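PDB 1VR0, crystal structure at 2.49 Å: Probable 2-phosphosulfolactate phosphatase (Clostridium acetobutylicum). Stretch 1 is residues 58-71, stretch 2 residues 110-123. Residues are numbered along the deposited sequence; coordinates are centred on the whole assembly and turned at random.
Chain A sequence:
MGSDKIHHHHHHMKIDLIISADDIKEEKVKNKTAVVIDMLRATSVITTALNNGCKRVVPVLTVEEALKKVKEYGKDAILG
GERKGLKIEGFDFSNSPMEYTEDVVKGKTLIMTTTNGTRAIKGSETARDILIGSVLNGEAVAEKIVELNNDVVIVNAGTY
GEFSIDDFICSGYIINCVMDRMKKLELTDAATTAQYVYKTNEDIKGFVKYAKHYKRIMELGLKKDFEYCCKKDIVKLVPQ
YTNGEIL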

# COMPACT_ATOMS: atom_id res chain seq x y z
N VAL A 58 21.06 14.19 -13.27
CA VAL A 58 21.62 12.86 -13.09
C VAL A 58 21.40 12.43 -11.63
O VAL A 58 22.12 12.88 -10.74
CB VAL A 58 23.12 12.86 -13.36
CG1 VAL A 58 23.69 11.45 -13.18
CG2 VAL A 58 23.44 13.43 -14.72
N PRO A 59 20.41 11.55 -11.38
CA PRO A 59 20.15 11.02 -10.06
C PRO A 59 21.12 9.89 -9.67
O PRO A 59 21.38 9.00 -10.45
CB PRO A 59 18.73 10.48 -10.18
CG PRO A 59 18.59 10.10 -11.54
CD PRO A 59 19.44 11.03 -12.35
N VAL A 60 21.66 9.97 -8.47
CA VAL A 60 22.55 8.94 -7.94
C VAL A 60 22.15 8.55 -6.50
O VAL A 60 21.37 9.25 -5.83
CB VAL A 60 24.01 9.38 -8.00
CG1 VAL A 60 24.39 9.74 -9.43
CG2 VAL A 60 24.29 10.53 -7.04
N LEU A 61 22.68 7.43 -6.04
CA LEU A 61 22.27 6.88 -4.75
C LEU A 61 23.19 7.33 -3.61
O LEU A 61 22.75 7.40 -2.46
CB LEU A 61 22.16 5.35 -4.84
CG LEU A 61 21.09 4.79 -5.81
CD1 LEU A 61 20.92 3.31 -5.65
CD2 LEU A 61 19.70 5.48 -5.72
N THR A 62 24.44 7.64 -3.88
CA THR A 62 25.34 7.99 -2.78
C THR A 62 26.02 9.30 -3.04
O THR A 62 26.20 9.71 -4.19
CB THR A 62 26.42 6.90 -2.51
OG1 THR A 62 27.41 6.90 -3.55
CG2 THR A 62 25.78 5.56 -2.44
N VAL A 63 26.44 9.94 -1.96
CA VAL A 63 27.26 11.14 -2.06
C VAL A 63 28.57 10.87 -2.79
O VAL A 63 29.03 11.68 -3.58
CB VAL A 63 27.53 11.73 -0.64
CG1 VAL A 63 28.55 12.88 -0.68
CG2 VAL A 63 26.18 12.15 -0.00
N GLU A 64 29.17 9.72 -2.54
CA GLU A 64 30.45 9.42 -3.17
C GLU A 64 30.33 9.34 -4.70
O GLU A 64 31.13 9.87 -5.44
CB GLU A 64 30.98 8.12 -2.61
CG GLU A 64 32.44 7.97 -2.83
CD GLU A 64 32.86 6.50 -2.87
OE1 GLU A 64 34.10 6.26 -2.78
OE2 GLU A 64 31.96 5.62 -2.99
N GLU A 65 29.27 8.69 -5.16
CA GLU A 65 28.98 8.57 -6.58
C GLU A 65 28.65 9.95 -7.20
O GLU A 65 29.02 10.21 -8.34
CB GLU A 65 27.87 7.53 -6.77
CG GLU A 65 27.06 7.56 -8.05
CD GLU A 65 27.67 6.81 -9.23
OE1 GLU A 65 28.94 6.77 -9.37
OE2 GLU A 65 26.82 6.29 -10.02
N ALA A 66 27.99 10.83 -6.43
CA ALA A 66 27.70 12.21 -6.86
C ALA A 66 28.97 13.02 -7.09
O ALA A 66 29.06 13.75 -8.08
CB ALA A 66 26.80 12.92 -5.85
N LEU A 67 29.95 12.88 -6.20
CA LEU A 67 31.20 13.65 -6.33
C LEU A 67 32.02 13.17 -7.50
O LEU A 67 32.76 13.94 -8.11
CB LEU A 67 32.03 13.60 -5.03
CG LEU A 67 31.30 14.22 -3.81
CD1 LEU A 67 32.02 13.97 -2.46
CD2 LEU A 67 31.05 15.72 -4.02
N LYS A 68 31.90 11.88 -7.81
CA LYS A 68 32.55 11.28 -8.95
C LYS A 68 31.90 11.77 -10.26
O LYS A 68 32.58 12.13 -11.22
CB LYS A 68 32.48 9.75 -8.79
CG LYS A 68 33.28 8.90 -9.78
CD LYS A 68 32.56 7.54 -10.05
CE LYS A 68 33.49 6.50 -10.73
NZ LYS A 68 32.85 5.15 -10.73
N LYS A 69 30.57 11.83 -10.26
CA LYS A 69 29.82 12.31 -11.43
C LYS A 69 30.12 13.77 -11.82
O LYS A 69 30.12 14.11 -13.00
CB LYS A 69 28.31 12.15 -11.21
CG LYS A 69 27.73 10.72 -11.43
CD LYS A 69 28.24 10.09 -12.72
CE LYS A 69 27.34 8.97 -13.26
NZ LYS A 69 27.75 8.61 -14.67
N VAL A 70 30.37 14.64 -10.84
CA VAL A 70 30.82 16.02 -11.12
C VAL A 70 32.03 16.07 -12.05
O VAL A 70 32.06 16.85 -13.01
CB VAL A 70 31.23 16.76 -9.82
CG1 VAL A 70 32.15 17.97 -10.15
CG2 VAL A 70 30.00 17.19 -9.05
N LYS A 71 33.04 15.27 -11.74
CA LYS A 71 34.25 15.25 -12.53
C LYS A 71 33.93 14.87 -13.98
O LYS A 71 34.54 15.38 -14.89
CB LYS A 71 35.30 14.30 -11.93
N LEU A 110 22.65 18.87 -13.32
CA LEU A 110 22.35 18.74 -11.90
C LEU A 110 22.57 17.30 -11.43
O LEU A 110 21.80 16.41 -11.78
CB LEU A 110 20.92 19.18 -11.66
CG LEU A 110 20.34 19.05 -10.28
CD1 LEU A 110 21.21 19.73 -9.22
CD2 LEU A 110 18.99 19.66 -10.34
N ILE A 111 23.63 17.09 -10.67
CA ILE A 111 23.88 15.81 -10.04
C ILE A 111 23.12 15.84 -8.70
O ILE A 111 23.35 16.70 -7.86
CB ILE A 111 25.36 15.58 -9.73
CG1 ILE A 111 26.28 15.88 -10.94
CG2 ILE A 111 25.60 14.18 -9.26
CD1 ILE A 111 25.91 15.21 -12.24
N MSE A 112 22.19 14.92 -8.51
CA MSE A 112 21.52 14.84 -7.22
C MSE A 112 21.32 13.47 -6.64
O MSE A 112 21.20 12.47 -7.34
CB MSE A 112 20.18 15.57 -7.23
CG MSE A 112 19.28 15.35 -8.41
SE MSE A 112 17.41 16.11 -8.14
CE MSE A 112 17.82 17.60 -6.69
N THR A 113 21.30 13.47 -5.31
CA THR A 113 21.01 12.29 -4.54
C THR A 113 20.09 12.73 -3.42
O THR A 113 20.33 13.76 -2.77
CB THR A 113 22.30 11.64 -4.02
OG1 THR A 113 21.96 10.48 -3.27
CG2 THR A 113 23.14 12.58 -3.15
N THR A 114 19.02 11.97 -3.21
CA THR A 114 18.04 12.28 -2.17
C THR A 114 17.65 11.05 -1.37
O THR A 114 18.01 9.91 -1.71
CB THR A 114 16.75 12.97 -2.72
OG1 THR A 114 15.95 12.06 -3.48
CG2 THR A 114 17.06 14.16 -3.58
N THR A 115 16.92 11.30 -0.29
CA THR A 115 16.53 10.28 0.67
C THR A 115 15.59 9.21 0.03
O THR A 115 15.84 8.03 0.19
CB THR A 115 15.90 10.95 1.96
OG1 THR A 115 16.91 11.66 2.72
CG2 THR A 115 15.25 9.90 2.86
N ASN A 116 14.60 9.66 -0.75
CA ASN A 116 13.55 8.80 -1.32
C ASN A 116 13.43 8.79 -2.87
O ASN A 116 13.58 7.72 -3.52
CB ASN A 116 12.22 9.25 -0.72
CG ASN A 116 12.26 9.21 0.79
OD1 ASN A 116 12.70 8.22 1.38
ND2 ASN A 116 11.85 10.31 1.43
N GLY A 117 13.18 9.96 -3.45
CA GLY A 117 12.99 10.10 -4.89
C GLY A 117 14.01 9.42 -5.80
O GLY A 117 13.63 8.70 -6.72
N THR A 118 15.30 9.63 -5.52
CA THR A 118 16.37 9.10 -6.37
C THR A 118 16.45 7.57 -6.36
O THR A 118 16.76 6.96 -7.39
CB THR A 118 17.77 9.79 -6.05
OG1 THR A 118 18.24 9.51 -4.71
CG2 THR A 118 17.67 11.30 -6.30
N ARG A 119 16.14 6.96 -5.21
CA ARG A 119 16.02 5.49 -5.06
C ARG A 119 14.86 4.91 -5.93
O ARG A 119 15.00 3.88 -6.60
CB ARG A 119 15.78 5.15 -3.57
CG ARG A 119 16.90 5.70 -2.61
CD ARG A 119 16.65 5.37 -1.07
NE ARG A 119 15.98 4.06 -0.89
CZ ARG A 119 14.82 3.84 -0.26
NH1 ARG A 119 14.12 4.80 0.36
NH2 ARG A 119 14.37 2.60 -0.23
N ALA A 120 13.71 5.57 -5.87
CA ALA A 120 12.54 5.17 -6.65
C ALA A 120 12.83 5.23 -8.18
O ALA A 120 12.35 4.37 -8.96
CB ALA A 120 11.35 6.05 -6.31
N ILE A 121 13.59 6.24 -8.60
CA ILE A 121 13.90 6.42 -10.02
C ILE A 121 14.77 5.26 -10.50
O ILE A 121 14.40 4.52 -11.40
CB ILE A 121 14.56 7.82 -10.31
CG1 ILE A 121 13.56 8.93 -10.04
CG2 ILE A 121 14.99 7.92 -11.76
CD1 ILE A 121 14.17 10.34 -9.88
N LYS A 122 15.89 5.04 -9.84
CA LYS A 122 16.73 3.89 -10.12
C LYS A 122 15.98 2.57 -10.04
O LYS A 122 16.24 1.68 -10.83
CB LYS A 122 17.93 3.87 -9.16
CG LYS A 122 18.89 5.09 -9.30
CD LYS A 122 19.43 5.23 -10.73
CE LYS A 122 20.95 5.39 -10.78
NZ LYS A 122 21.44 4.87 -12.11
N GLY A 123 15.07 2.43 -9.08
CA GLY A 123 14.30 1.19 -8.91
C GLY A 123 13.32 0.85 -10.02
O GLY A 123 12.85 -0.27 -10.11

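What joins the two strands? They run parallel, and three backbone hydrogen bonds set the register: Val-58 N to Leu-110 O (2.8 Å), Met-112 N to Val-58 O (3.0 Å) and Val-60 N to Met-112 O (2.8 Å). Pro-59 has no amide hydrogen to give, but its CA lies 3.3 Å from Met-112 O in a CA-H...O contact.

How does Ile-111 fill the space beneath the helix? With chi1 and chi2 both m, it sends CD1 to 3.8 Å from Val-58 CB, while its CG2 packs 3.8 Å from Ala-66 CB and 3.9 Å from Lys-69 CB. The small alanine side chain points toward the strand, whereas the end of Lys-69 leads away, leaving its aliphatic base at the contact.

What does Thr-113 do as the strand ends? Its chi1 is t, and OG1 donates to Val-60 O at 2.9 Å, extending the ladder with a side-chain bond. The same rotamer leaves CG2 4.4 Å from Val-63 CG2.

How does exposed Leu-61 make contact when its CA-to-CB bond points away? Its m,t conformation brings CD2 back to the second helix, 3.7 Å from both Arg-119 CA and Lys-122 CG. Lys-122 points toward it, and its CE also approaches Pro-59 O at 3.7 Å.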